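Local structure of teicoplanin pseudoaglycone deacetylases Orf2 (Actinoplanes teichomyceticus, 3DFF) at residues N242-D245 with R246-E249; L22-G25 with A26-Q30; E217-S220 with Q221-A225; D70-L73 with Y74-E78. The protein removes the acetyl group from the teicoplanin pseudoaglycone as a zinc-dependent deacetylase, a step in the biosynthesis of a lipoglycopeptide antibiotic. One frame throughout, in Å; residues are numbered along the deposited sequence.

In the fold
All four contacts are local, each closing one or two turns of a single helix, so they follow one another along the chain and none encloses or crosses another. Contact 2 comes first, in helix 19-33 after the first strand of the mixed sheet. Contact 4 opens helix 71-85, standing apart beside the zinc site. Contact 3 lies in helix 216-226 and contact 1 at the start of helix 243-254. In space contact 3 is the middle layer: Lys-222 reaches Leu-22 O of contact 2, with centres about 8 Å apart, while Arg-219 and Phe-223 meet contact 1. Three helices are thereby stacked outward from the sheet.

Contact 1: residues N242-D245 with R246-E249; sequences NLFD and RLDE
Arg-246 reaches back one helical turn and binds Asn-242 OD1 with two nitrogens. NE makes the shorter hydrogen bond to OD1, 2.7 Å, with an N-H...O angle of 155°. The second, from Arg-246 NH2 to the same OD1, is 3.0 Å and more bent. OD1 lies almost in the guanidinium plane, at its edge, whereas both donors stand above one face of the Asn-242 amide, whose plane is turned 51° from the guanidinium. The arginine can do this because its chain folds at the CG-CD bond (chi3 -80°), bringing NE and NH2 round to the amide. One face of the guanidinium is laid over Leu-243 CA, and NH2 has a further acceptor in Leu-236 O, a second bond that restrains the group's rotation. The backbone joins the same two residues, Arg-246 N donating to Asn-242 O. Leu-247 N continues the ladder to Leu-243 O, at 2.8 Å, as do Asp-248 N and Glu-249 N to Phe-244 O and Asp-245 O.

The apolar part centres on Leu-247, whose CD1 meets two side chains of the preceding turn, 4.0 Å from Leu-243 CG and 4.2 Å from Phe-244 CD1. The ring of Phe-244 in turn stacks on Phe-223 of helix 216-226, which also touches Leu-247. Asn-242 occupies the N-cap position, yet its side chain makes no capping bond; OD1 instead accepts from the guanidinium four residues on. This is a helix N-terminus tied by an i to i+4 amide-guanidinium pair, in the first turns of helix 243-254.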
# COMPACT_ATOMS: atom_id res chain seq x y z
N ASN A 242 16.27 -7.61 9.94
CA ASN A 242 15.62 -8.92 9.84
C ASN A 242 14.25 -8.91 9.17
O ASN A 242 13.40 -9.74 9.50
CB ASN A 242 15.48 -9.50 11.25
CG ASN A 242 14.55 -8.67 12.12
OD1 ASN A 242 14.27 -7.51 11.81
ND2 ASN A 242 14.07 -9.25 13.22
N LEU A 243 14.02 -7.98 8.24
CA LEU A 243 12.72 -7.93 7.54
C LEU A 243 12.32 -9.28 6.95
O LEU A 243 11.22 -9.76 7.20
CB LEU A 243 12.70 -6.85 6.45
CG LEU A 243 11.40 -6.81 5.61
CD1 LEU A 243 10.22 -6.21 6.39
CD2 LEU A 243 11.60 -6.07 4.29
N PHE A 244 13.20 -9.88 6.16
CA PHE A 244 12.82 -11.11 5.47
C PHE A 244 12.59 -12.26 6.46
O PHE A 244 11.69 -13.07 6.26
CB PHE A 244 13.81 -11.45 4.35
CG PHE A 244 13.82 -10.42 3.25
CD1 PHE A 244 12.63 -10.01 2.66
CD2 PHE A 244 15.01 -9.84 2.83
CE1 PHE A 244 12.61 -9.06 1.65
CE2 PHE A 244 15.00 -8.87 1.81
CZ PHE A 244 13.79 -8.48 1.23
N ASP A 245 13.38 -12.29 7.53
CA ASP A 245 13.13 -13.27 8.60
C ASP A 245 11.75 -13.10 9.23
O ASP A 245 11.03 -14.08 9.47
CB ASP A 245 14.22 -13.19 9.68
CG ASP A 245 15.52 -13.79 9.22
OD1 ASP A 245 15.57 -14.38 8.12
OD2 ASP A 245 16.50 -13.68 9.98
N ARG A 246 11.38 -11.85 9.50
CA ARG A 246 10.08 -11.55 10.10
C ARG A 246 8.95 -11.87 9.15
O ARG A 246 7.92 -12.38 9.56
CB ARG A 246 10.03 -10.09 10.55
CG ARG A 246 10.69 -9.87 11.90
CD ARG A 246 10.56 -8.44 12.33
NE ARG A 246 11.56 -7.61 11.66
CZ ARG A 246 11.28 -6.59 10.86
NH1 ARG A 246 10.02 -6.24 10.64
NH2 ARG A 246 12.26 -5.90 10.31
N LEU A 247 9.15 -11.59 7.86
CA LEU A 247 8.15 -11.97 6.85
C LEU A 247 8.01 -13.49 6.72
O LEU A 247 6.90 -14.00 6.61
CB LEU A 247 8.49 -11.33 5.50
CG LEU A 247 8.45 -9.79 5.44
CD1 LEU A 247 8.72 -9.36 4.01
CD2 LEU A 247 7.14 -9.21 5.94
N ASP A 248 9.13 -14.20 6.74
CA ASP A 248 9.12 -15.66 6.67
C ASP A 248 8.41 -16.27 7.88
O ASP A 248 7.63 -17.21 7.73
CB ASP A 248 10.55 -16.19 6.59
CG ASP A 248 11.12 -16.18 5.17
OD1 ASP A 248 10.35 -16.15 4.19
OD2 ASP A 248 12.37 -16.24 5.04
N GLU A 249 8.70 -15.73 9.07
CA GLU A 249 8.12 -16.22 10.31
C GLU A 249 6.62 -15.96 10.35
O GLU A 249 5.84 -16.79 10.79
CB GLU A 249 8.81 -15.58 11.52
CG GLU A 249 8.26 -16.00 12.91
CD GLU A 249 8.16 -17.53 13.12
OE1 GLU A 249 8.82 -18.30 12.39
OE2 GLU A 249 7.41 -17.96 14.03

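Contact 2: residues L22-G25 with A26-Q30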
# COMPACT_ATOMS: atom_id res chain seq x y z
N LEU A 22 5.55 -5.37 -0.92
CA LEU A 22 5.74 -5.92 0.43
C LEU A 22 4.63 -6.87 0.84
O LEU A 22 4.90 -7.92 1.47
CB LEU A 22 5.76 -4.78 1.45
CG LEU A 22 7.05 -3.99 1.53
CD1 LEU A 22 6.78 -2.68 2.27
CD2 LEU A 22 8.16 -4.80 2.22
N SER A 23 3.40 -6.52 0.50
CA SER A 23 2.24 -7.24 1.02
C SER A 23 1.75 -8.36 0.11
O SER A 23 1.17 -9.34 0.58
CB SER A 23 1.08 -6.29 1.31
OG SER A 23 1.47 -5.27 2.21
N PHE A 24 1.99 -8.19 -1.20
CA PHE A 24 1.28 -9.01 -2.19
C PHE A 24 2.17 -9.35 -3.39
O PHE A 24 1.68 -9.82 -4.41
CB PHE A 24 -0.01 -8.28 -2.62
CG PHE A 24 -1.01 -9.13 -3.38
CD1 PHE A 24 -1.50 -10.32 -2.85
CD2 PHE A 24 -1.48 -8.70 -4.61
CE1 PHE A 24 -2.43 -11.10 -3.57
CE2 PHE A 24 -2.41 -9.46 -5.33
CZ PHE A 24 -2.89 -10.65 -4.82
N GLY A 25 3.48 -9.13 -3.24
CA GLY A 25 4.41 -9.32 -4.35
C GLY A 25 4.39 -10.75 -4.86
O GLY A 25 4.48 -10.98 -6.06
N ALA A 26 4.29 -11.72 -3.95
CA ALA A 26 4.22 -13.13 -4.36
C ALA A 26 2.95 -13.38 -5.18
O ALA A 26 3.02 -13.99 -6.25
CB ALA A 26 4.29 -14.07 -3.16
N GLY A 27 1.81 -12.88 -4.70
CA GLY A 27 0.53 -12.93 -5.42
C GLY A 27 0.56 -12.28 -6.80
O GLY A 27 0.03 -12.84 -7.78
N LEU A 28 1.17 -11.10 -6.87
CA LEU A 28 1.30 -10.40 -8.15
C LEU A 28 2.14 -11.21 -9.15
O LEU A 28 1.75 -11.33 -10.32
CB LEU A 28 1.95 -9.03 -7.94
CG LEU A 28 1.09 -8.05 -7.15
CD1 LEU A 28 1.93 -6.84 -6.77
CD2 LEU A 28 -0.15 -7.63 -7.94
N ALA A 29 3.27 -11.72 -8.68
CA ALA A 29 4.19 -12.49 -9.51
C ALA A 29 3.52 -13.78 -9.99
O ALA A 29 3.67 -14.17 -11.16
CB ALA A 29 5.46 -12.79 -8.75
N GLN A 30 2.77 -14.42 -9.09
CA GLN A 30 2.00 -15.63 -9.42
C GLN A 30 1.01 -15.35 -10.54
O GLN A 30 0.95 -16.10 -11.53
CB GLN A 30 1.26 -16.16 -8.18
CG GLN A 30 0.35 -17.38 -8.43
CD GLN A 30 1.11 -18.69 -8.56
OE1 GLN A 30 2.34 -18.72 -8.51
NE2 GLN A 30 0.37 -19.79 -8.72
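Phe-24 and Gly-25 hand their carbonyls to Leu-28 and Ala-29 where helix 19-33 kinks, in the crossover helix of the beta-alpha-beta unit formed with strands 9-14 and 37-42. Leu-28 N binds Phe-24 O at 2.8 Å, and Ala-29 N binds Gly-25 O at 3.0 Å. Just before this the ladder is broken: the backbone at Phe-24 departs from helical values (phi -144°), and the N atoms of Ala-26 and Gly-27 have no bond to the turn before. The carboxylate of Glu-262 takes over, OE1 accepting from Ala-26 N and OE2 from Gly-27 N. Leu-22 O, the usual acceptor for Ala-26 N, receives Lys-222 NZ instead.

The Phe-24 ring folds forward along the helix, covering the next turn. With CG anti to the backbone N (chi1 -166°), one ring face comes over the backbone. Gly-27 CA lies 4.1 Å from the Phe-24 ring centroid, 18° off the normal, a CH-pi contact. Leu-28 N stands over the same face, likewise offset from the centre. The Leu-28 side chain crosses the phenyl group at about a right angle, and beyond it packs on Val-38 and Val-40 of strand 37-42. Both its CG and one methyl take part: Leu-28 CG is 3.7 Å from Phe-24 CD2, and Leu-28 CD2 is 3.9 Å from Phe-24 CE2.

Contact 3: residues E217-S220 with Q221-A225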
# COMPACT_ATOMS: atom_id res chain seq x y z
N GLU A 217 10.24 -20.12 -5.70
CA GLU A 217 10.70 -19.21 -6.75
C GLU A 217 9.99 -17.85 -6.65
O GLU A 217 10.61 -16.80 -6.88
CB GLU A 217 10.48 -19.83 -8.14
CG GLU A 217 11.44 -20.98 -8.48
CD GLU A 217 11.17 -22.26 -7.70
OE1 GLU A 217 9.99 -22.54 -7.38
OE2 GLU A 217 12.14 -23.00 -7.43
N MSE A 218 8.71 -17.90 -6.30
CA MSE A 218 7.89 -16.69 -6.12
C MSE A 218 8.29 -15.93 -4.87
O MSE A 218 8.27 -14.69 -4.86
CB MSE A 218 6.41 -17.04 -6.04
CG MSE A 218 5.81 -17.73 -7.27
SE MSE A 218 6.01 -16.69 -8.91
CE MSE A 218 7.61 -17.54 -9.64
N ARG A 219 8.61 -16.65 -3.79
CA ARG A 219 9.09 -15.99 -2.59
C ARG A 219 10.39 -15.27 -2.91
O ARG A 219 10.58 -14.12 -2.50
CB ARG A 219 9.30 -16.99 -1.44
CG ARG A 219 10.00 -16.39 -0.22
CD ARG A 219 10.51 -17.45 0.75
NE ARG A 219 11.51 -16.94 1.69
CZ ARG A 219 12.82 -16.79 1.43
NH1 ARG A 219 13.33 -17.07 0.23
NH2 ARG A 219 13.62 -16.31 2.37
N SER A 220 11.29 -15.94 -3.63
CA SER A 220 12.56 -15.36 -3.97
C SER A 220 12.33 -14.09 -4.81
O SER A 220 12.98 -13.07 -4.59
CB SER A 220 13.43 -16.37 -4.74
OG SER A 220 14.71 -15.82 -5.02
N GLN A 221 11.39 -14.18 -5.75
CA GLN A 221 11.13 -13.09 -6.67
C GLN A 221 10.57 -11.90 -5.91
O GLN A 221 11.05 -10.77 -6.06
CB GLN A 221 10.16 -13.55 -7.75
CG GLN A 221 10.04 -12.60 -8.92
CD GLN A 221 9.14 -13.14 -10.00
OE1 GLN A 221 8.50 -14.19 -9.84
NE2 GLN A 221 9.08 -12.43 -11.12
N LYS A 222 9.59 -12.16 -5.05
CA LYS A 222 9.03 -11.14 -4.16
C LYS A 222 10.14 -10.44 -3.37
O LYS A 222 10.25 -9.22 -3.37
CB LYS A 222 8.03 -11.74 -3.19
CG LYS A 222 7.42 -10.67 -2.23
CD LYS A 222 6.57 -11.31 -1.12
CE LYS A 222 6.12 -10.25 -0.11
NZ LYS A 222 4.98 -10.70 0.75
N PHE A 223 10.95 -11.22 -2.65
CA PHE A 223 11.99 -10.65 -1.79
C PHE A 223 13.03 -9.86 -2.58
O PHE A 223 13.47 -8.81 -2.13
CB PHE A 223 12.64 -11.73 -0.91
CG PHE A 223 11.76 -12.24 0.22
CD1 PHE A 223 10.41 -11.88 0.32
CD2 PHE A 223 12.28 -13.12 1.16
CE1 PHE A 223 9.60 -12.37 1.37
CE2 PHE A 223 11.49 -13.62 2.20
CZ PHE A 223 10.15 -13.25 2.31
N GLN A 224 13.41 -10.35 -3.77
CA GLN A 224 14.31 -9.61 -4.65
C GLN A 224 13.65 -8.28 -5.06
O GLN A 224 14.32 -7.26 -5.13
CB GLN A 224 14.66 -10.42 -5.90
CG GLN A 224 15.65 -11.55 -5.65
CD GLN A 224 15.64 -12.61 -6.73
OE1 GLN A 224 15.09 -12.43 -7.81
NE2 GLN A 224 16.27 -13.75 -6.43
N ALA A 225 12.35 -8.32 -5.33
CA ALA A 225 11.61 -7.11 -5.72
C ALA A 225 11.58 -6.09 -4.57
O ALA A 225 11.83 -4.90 -4.78
CB ALA A 225 10.21 -7.45 -6.18
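Helix 216-226 carries an arginine and a phenylalanine four residues apart, Arg-219 and Phe-223, packed against each other on its side. The aliphatic part of the arginine makes a CH-pi contact: Arg-219 CG is 4.0 Å from the Phe-223 ring centroid and 14° off the normal. Farther out the relation reverses, with Phe-223 CD2 set over the centre of the guanidinium face. The two planes are inclined by 60°, so the groups do not stack in parallel. The nearest approach is Arg-219 NE to Phe-223 CE2, 3.4 Å. CG leaves opposite the backbone N (chi1 172°) and the chain stays extended to NE, which carries it obliquely across the ring face, to where NE forms a salt bridge with Asp-248 OD1.

Elsewhere along the helix, selenomethionine Met-218 and Gln-221 run side by side, the Met-218 CE methyl 3.5 Å from Gln-221 OE1. Ser-220 OG is 3.0 Å from Gln-224 NE2, but the angle is too poor for a hydrogen bond. Both glutamines bind His-85, Gln-221 NE2 its O and Gln-224 OE1 its NE2. The backbone is regular, Lys-222 N to Met-218 O being 2.9 Å.

The helix thus lies between two others: Met-218, Gln-221 and Ala-225 touch helix 19-33, while Phe-223 packs on Asp-248 of helix 243-254, and Lys-222 NZ extends inward to Glu-262 OE1 and Tyr-260 OH.

Contact 4: residues D70-L73 with Y74-E78; sequences DAVL and YRRKE
Arg-76 runs back alongside Val-72, the residue one turn earlier, and touches it along most of its length. Its CB is 3.4 Å from Val-72 O, the oxygen that also accepts Arg-76 N. CG, placed anti to the carbonyl carbon (chi1 -84°), keeps to the same oxygen. CD follows along the valine, 4.2 Å from Val-72 CG1, and NE comes to 3.8 Å from that methyl. The methyl approaches the guanidinium obliquely; beyond it NH2 binds Ala-45 O, and NH1 a glycerol probably left from crystallisation.

Before this turn, Asp-70 caps the helix: its OD1 accepts Leu-73 N at 3.1 Å, met from 59° out of the carboxylate plane. The same residue's O accepts Tyr-74 N in its carbonyl plane. That oxygen also lies at the edge of the tyrosine ring, Tyr-74 CD1 to Asp-70 O being 3.3 Å. On the exposed side, Lys-77 CE rests 4.1 Å from Leu-73 CD1, methylene against methyl.

Arg-75 turns the other way, bent at its CG-CD bond. Its NH2 binds Leu-17 O, and the group makes a cation-pi contact with Trp-63. Its side chain comes within about 4 Å of those of His-16, a zinc ligand here, and Asp-97, which binds zinc in a structure of this protein though not in this chain. An aspartate N-cap thus starts helix 71-85, whose first turns place Arg-75 at the border of the metal site of this PIG-L family deacetylase.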
# COMPACT_ATOMS: atom_id res chain seq x y z
N ASP A 70 14.35 15.14 -4.95
CA ASP A 70 13.05 14.77 -5.50
C ASP A 70 12.78 13.32 -5.12
O ASP A 70 12.98 12.40 -5.92
CB ASP A 70 13.04 15.01 -7.02
CG ASP A 70 11.67 14.78 -7.66
OD1 ASP A 70 10.78 14.21 -7.02
OD2 ASP A 70 11.50 15.17 -8.84
N ALA A 71 12.32 13.13 -3.88
CA ALA A 71 12.12 11.81 -3.31
C ALA A 71 11.10 11.01 -4.07
O ALA A 71 11.26 9.80 -4.24
CB ALA A 71 11.73 11.92 -1.84
N VAL A 72 10.02 11.67 -4.51
CA VAL A 72 8.98 10.96 -5.24
C VAL A 72 9.57 10.36 -6.53
O VAL A 72 9.26 9.21 -6.86
CB VAL A 72 7.78 11.87 -5.57
CG1 VAL A 72 6.77 11.13 -6.47
CG2 VAL A 72 7.12 12.36 -4.29
N LEU A 73 10.39 11.11 -7.25
CA LEU A 73 11.04 10.57 -8.45
C LEU A 73 11.89 9.34 -8.12
O LEU A 73 11.77 8.31 -8.79
CB LEU A 73 11.90 11.63 -9.18
CG LEU A 73 12.54 11.18 -10.50
CD1 LEU A 73 11.46 10.77 -11.52
CD2 LEU A 73 13.40 12.29 -11.05
N TYR A 74 12.72 9.43 -7.08
CA TYR A 74 13.55 8.30 -6.65
C TYR A 74 12.67 7.09 -6.35
O TYR A 74 12.96 5.99 -6.80
CB TYR A 74 14.38 8.64 -5.40
CG TYR A 74 15.70 9.33 -5.68
CD1 TYR A 74 15.77 10.71 -5.80
CD2 TYR A 74 16.89 8.60 -5.78
CE1 TYR A 74 16.97 11.37 -6.06
CE2 TYR A 74 18.12 9.26 -6.03
CZ TYR A 74 18.13 10.64 -6.17
OH TYR A 74 19.32 11.31 -6.42
N ARG A 75 11.58 7.31 -5.62
CA ARG A 75 10.71 6.22 -5.21
C ARG A 75 9.91 5.63 -6.37
O ARG A 75 9.64 4.42 -6.42
CB ARG A 75 9.78 6.68 -4.07
CG ARG A 75 10.54 6.95 -2.78
CD ARG A 75 9.57 7.11 -1.61
NE ARG A 75 8.91 5.86 -1.29
CZ ARG A 75 7.93 5.75 -0.39
NH1 ARG A 75 7.49 6.82 0.24
NH2 ARG A 75 7.37 4.57 -0.14
N ARG A 76 9.55 6.49 -7.33
CA ARG A 76 8.87 6.01 -8.51
C ARG A 76 9.79 5.10 -9.29
O ARG A 76 9.34 4.07 -9.79
CB ARG A 76 8.45 7.17 -9.41
CG ARG A 76 7.13 7.80 -9.00
CD ARG A 76 6.79 8.91 -9.99
NE ARG A 76 5.51 9.54 -9.67
CZ ARG A 76 4.78 10.21 -10.54
NH1 ARG A 76 5.17 10.30 -11.81
NH2 ARG A 76 3.64 10.77 -10.17
N LYS A 77 11.06 5.49 -9.41
CA LYS A 77 12.03 4.65 -10.14
C LYS A 77 12.24 3.30 -9.45
O LYS A 77 12.30 2.27 -10.12
CB LYS A 77 13.37 5.36 -10.34
CG LYS A 77 13.26 6.53 -11.31
CD LYS A 77 14.61 7.19 -11.54
CE LYS A 77 14.49 8.25 -12.62
NZ LYS A 77 15.74 9.06 -12.72
N GLU A 78 12.29 3.31 -8.12
CA GLU A 78 12.37 2.06 -7.35
C GLU A 78 11.17 1.16 -7.62
O GLU A 78 11.33 -0.06 -7.80
CB GLU A 78 12.44 2.33 -5.85
CG GLU A 78 13.72 2.93 -5.38
CD GLU A 78 13.70 3.29 -3.91
OE1 GLU A 78 12.64 3.21 -3.24
OE2 GLU A 78 14.77 3.71 -3.43